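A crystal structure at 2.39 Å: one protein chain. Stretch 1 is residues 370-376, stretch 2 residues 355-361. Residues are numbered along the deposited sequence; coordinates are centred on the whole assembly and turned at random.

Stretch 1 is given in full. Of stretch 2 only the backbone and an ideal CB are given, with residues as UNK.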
# COMPACT_ATOMS: atom_id res chain seq x y z
N GLU A 370 -0.78 -0.89 -28.55
CA GLU A 370 -1.85 -1.87 -28.48
C GLU A 370 -1.80 -2.41 -27.07
O GLU A 370 -0.71 -2.50 -26.49
CB GLU A 370 -1.63 -3.01 -29.48
CG GLU A 370 -1.57 -2.57 -30.95
CD GLU A 370 -1.52 -3.76 -31.91
OE1 GLU A 370 -1.65 -4.91 -31.44
OE2 GLU A 370 -1.34 -3.55 -33.13
N PHE A 371 -2.95 -2.77 -26.50
CA PHE A 371 -3.01 -3.18 -25.10
C PHE A 371 -3.67 -4.53 -24.93
O PHE A 371 -4.62 -4.86 -25.65
CB PHE A 371 -3.76 -2.13 -24.26
CG PHE A 371 -3.06 -0.81 -24.17
CD1 PHE A 371 -3.43 0.26 -24.99
CD2 PHE A 371 -2.00 -0.63 -23.28
CE1 PHE A 371 -2.76 1.49 -24.91
CE2 PHE A 371 -1.32 0.61 -23.21
CZ PHE A 371 -1.70 1.66 -24.02
N GLU A 372 -3.20 -5.31 -23.96
CA GLU A 372 -3.79 -6.60 -23.67
C GLU A 372 -5.24 -6.50 -23.19
O GLU A 372 -6.07 -7.37 -23.50
CB GLU A 372 -2.93 -7.38 -22.68
CG GLU A 372 -1.86 -8.25 -23.35
CD GLU A 372 -2.43 -9.54 -23.92
OE1 GLU A 372 -3.40 -10.08 -23.33
OE2 GLU A 372 -1.91 -10.03 -24.94
N PHE A 373 -5.56 -5.46 -22.41
CA PHE A 373 -6.93 -5.26 -21.95
C PHE A 373 -7.28 -3.77 -21.86
O PHE A 373 -6.41 -2.92 -21.96
CB PHE A 373 -7.19 -5.98 -20.61
CG PHE A 373 -6.18 -5.66 -19.53
CD1 PHE A 373 -5.15 -6.56 -19.23
CD2 PHE A 373 -6.26 -4.47 -18.81
CE1 PHE A 373 -4.22 -6.28 -18.25
CE2 PHE A 373 -5.31 -4.17 -17.81
CZ PHE A 373 -4.30 -5.09 -17.53
N ASP A 374 -8.57 -3.47 -21.69
CA ASP A 374 -9.02 -2.08 -21.53
C ASP A 374 -9.28 -1.77 -20.04
O ASP A 374 -9.71 -2.63 -19.29
CB ASP A 374 -10.28 -1.83 -22.35
CG ASP A 374 -10.55 -0.34 -22.60
OD1 ASP A 374 -11.50 -0.02 -23.37
OD2 ASP A 374 -9.82 0.52 -22.05
N VAL A 375 -8.98 -0.54 -19.63
CA VAL A 375 -9.26 -0.09 -18.26
C VAL A 375 -10.24 1.07 -18.30
O VAL A 375 -9.97 2.11 -18.91
CB VAL A 375 -7.98 0.42 -17.54
CG1 VAL A 375 -8.34 0.93 -16.14
CG2 VAL A 375 -6.91 -0.66 -17.50
N ILE A 376 -11.38 0.89 -17.65
CA ILE A 376 -12.43 1.89 -17.74
C ILE A 376 -12.72 2.50 -16.38
O ILE A 376 -12.83 1.79 -15.38
CB ILE A 376 -13.71 1.28 -18.36
CG1 ILE A 376 -13.41 0.84 -19.80
CG2 ILE A 376 -14.89 2.26 -18.32
CD1 ILE A 376 -13.94 -0.55 -20.14
N UNK A 355 1.48 0.46 -14.07
CA UNK A 355 0.77 -0.45 -13.19
C UNK A 355 -0.73 -0.53 -13.50
O UNK A 355 -1.30 -1.62 -13.61
CB UNK A 355 0.98 -0.02 -11.74
N UNK A 356 -1.36 0.64 -13.64
CA UNK A 356 -2.77 0.69 -13.99
C UNK A 356 -3.05 0.17 -15.41
O UNK A 356 -3.93 -0.68 -15.60
CB UNK A 356 -3.28 2.13 -13.85
N UNK A 357 -2.29 0.66 -16.39
CA UNK A 357 -2.61 0.38 -17.80
C UNK A 357 -2.40 -1.09 -18.18
O UNK A 357 -3.14 -1.65 -19.00
CB UNK A 357 -1.75 1.26 -18.71
N UNK A 358 -1.39 -1.72 -17.57
CA UNK A 358 -1.11 -3.12 -17.84
C UNK A 358 -0.23 -3.36 -19.06
O UNK A 358 0.34 -2.42 -19.64
CB UNK A 358 -2.43 -3.87 -18.02
N UNK A 359 -0.14 -4.63 -19.45
CA UNK A 359 0.68 -5.05 -20.58
C UNK A 359 0.23 -4.40 -21.89
O UNK A 359 -0.96 -4.13 -22.08
CB UNK A 359 0.64 -6.57 -20.72
N UNK A 360 1.19 -4.18 -22.78
CA UNK A 360 0.91 -3.62 -24.09
C UNK A 360 2.17 -3.56 -24.93
O UNK A 360 3.26 -3.87 -24.43
CB UNK A 360 0.29 -2.23 -23.96
N UNK A 361 2.03 -3.19 -26.20
CA UNK A 361 3.19 -3.02 -27.08
C UNK A 361 3.33 -1.59 -27.55
O UNK A 361 2.34 -0.87 -27.72
CB UNK A 361 3.09 -3.95 -28.29

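Position 355 lies on a helical backbone, and its CB has nothing of stretch 1 within 5.5 Å. Stretch 1 therefore sets no preference there, and the deposited residue, Asn355, makes no contact with it.

At position 356, also helical, the CB points sideways and again has no neighbour within 5.5 Å, but the methyl groups of Val375 lie a little beyond. A modest aliphatic side chain such as valine, leucine or isoleucine could reach them. The residue is Val356, whose CG1 lies 4.1 Å from CG1 of Val375.

Position 357 is more demanding. Its CB points sideways, 4.6 Å from CE2 of Phe371, and beyond it stretch 1 offers an aromatic face, the carbonyl oxygen of Phe373 and the carboxylate of Asp374. A long side chain that can donate hydrogen bonds suits this best; lysine could meet part of the demand, but a flat cation could also lie on the ring. Arg357 fills the place. Its guanidinium stacks on Phe371, with CZ 3.8 Å from the ring centroid and the planes at 16°, a cation-pi arrangement, while N of Val375 lies over the opposite face. In its own plane NH1 donates to O of Phe373 (2.8 Å), and NH2 adds a weak bond of 3.5 Å to the same O of Phe373. The salt bridge from NH2 to OD2 of Asp374 is long, 3.9 Å; the oxygen sits well out of the guanidinium plane, so charge alone links them.

The backbone leaves the helix at position 358 with phi 85° and psi -170°. A CB would be jammed against the preceding carbonyl oxygen and would lie 2.3 Å from CZ of Phe373. Glycine is called for, and Gly358 lets that ring approach, its CZ 3.8 Å from the Gly358 CA.

At 359 the CB points sideways, 4.0 Å from CG of Glu372, so many small or polar side chains would do. Ala359 makes that one side-chain contact, while its O accepts from N of Glu372 (3.2 Å). A water lies 2.9 Å from O of Arg357 and 2.6 Å from O of Ala359, and accepts a hydrogen bond from N of Phe373 at 3.2 Å.

Position 360 pairs with Phe371 in an antiparallel bridge, the CA atoms 4.1 Å apart. A CB would clash with O of Glu370 at 2.7 Å and CD2 of Phe371 at 2.9 Å; Gly360 permits the close approach.

Position 361 pairs with Glu370 through N to O of Glu370 (2.8 Å) and O from N of Glu370 (3.2 Å). Beta-branched or polar residues would suit this strand; Thr361 brings OG1 within 3.6 Å of CB of Glu370.

Stretch 2 (355-361) NVRGAGT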
# COMPACT_ATOMS: atom_id res chain seq x y z
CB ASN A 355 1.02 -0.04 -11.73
CG ASN A 355 2.37 -0.53 -11.21
OD1 ASN A 355 2.92 -1.53 -11.71
ND2 ASN A 355 2.90 0.16 -10.19
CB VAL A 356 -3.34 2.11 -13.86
CG1 VAL A 356 -4.78 2.15 -14.40
CG2 VAL A 356 -3.29 2.59 -12.40
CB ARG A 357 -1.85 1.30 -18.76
CG ARG A 357 -2.47 1.30 -20.15
CD ARG A 357 -3.91 1.85 -20.10
NE ARG A 357 -4.70 1.65 -21.32
CZ ARG A 357 -5.30 0.50 -21.66
NH1 ARG A 357 -5.19 -0.59 -20.88
NH2 ARG A 357 -6.00 0.42 -22.78
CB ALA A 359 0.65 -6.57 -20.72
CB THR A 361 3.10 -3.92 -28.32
OG1 THR A 361 1.78 -3.84 -28.87
CG2 THR A 361 3.44 -5.38 -27.97
O HOH W 1 -3.28 -3.83 -20.96
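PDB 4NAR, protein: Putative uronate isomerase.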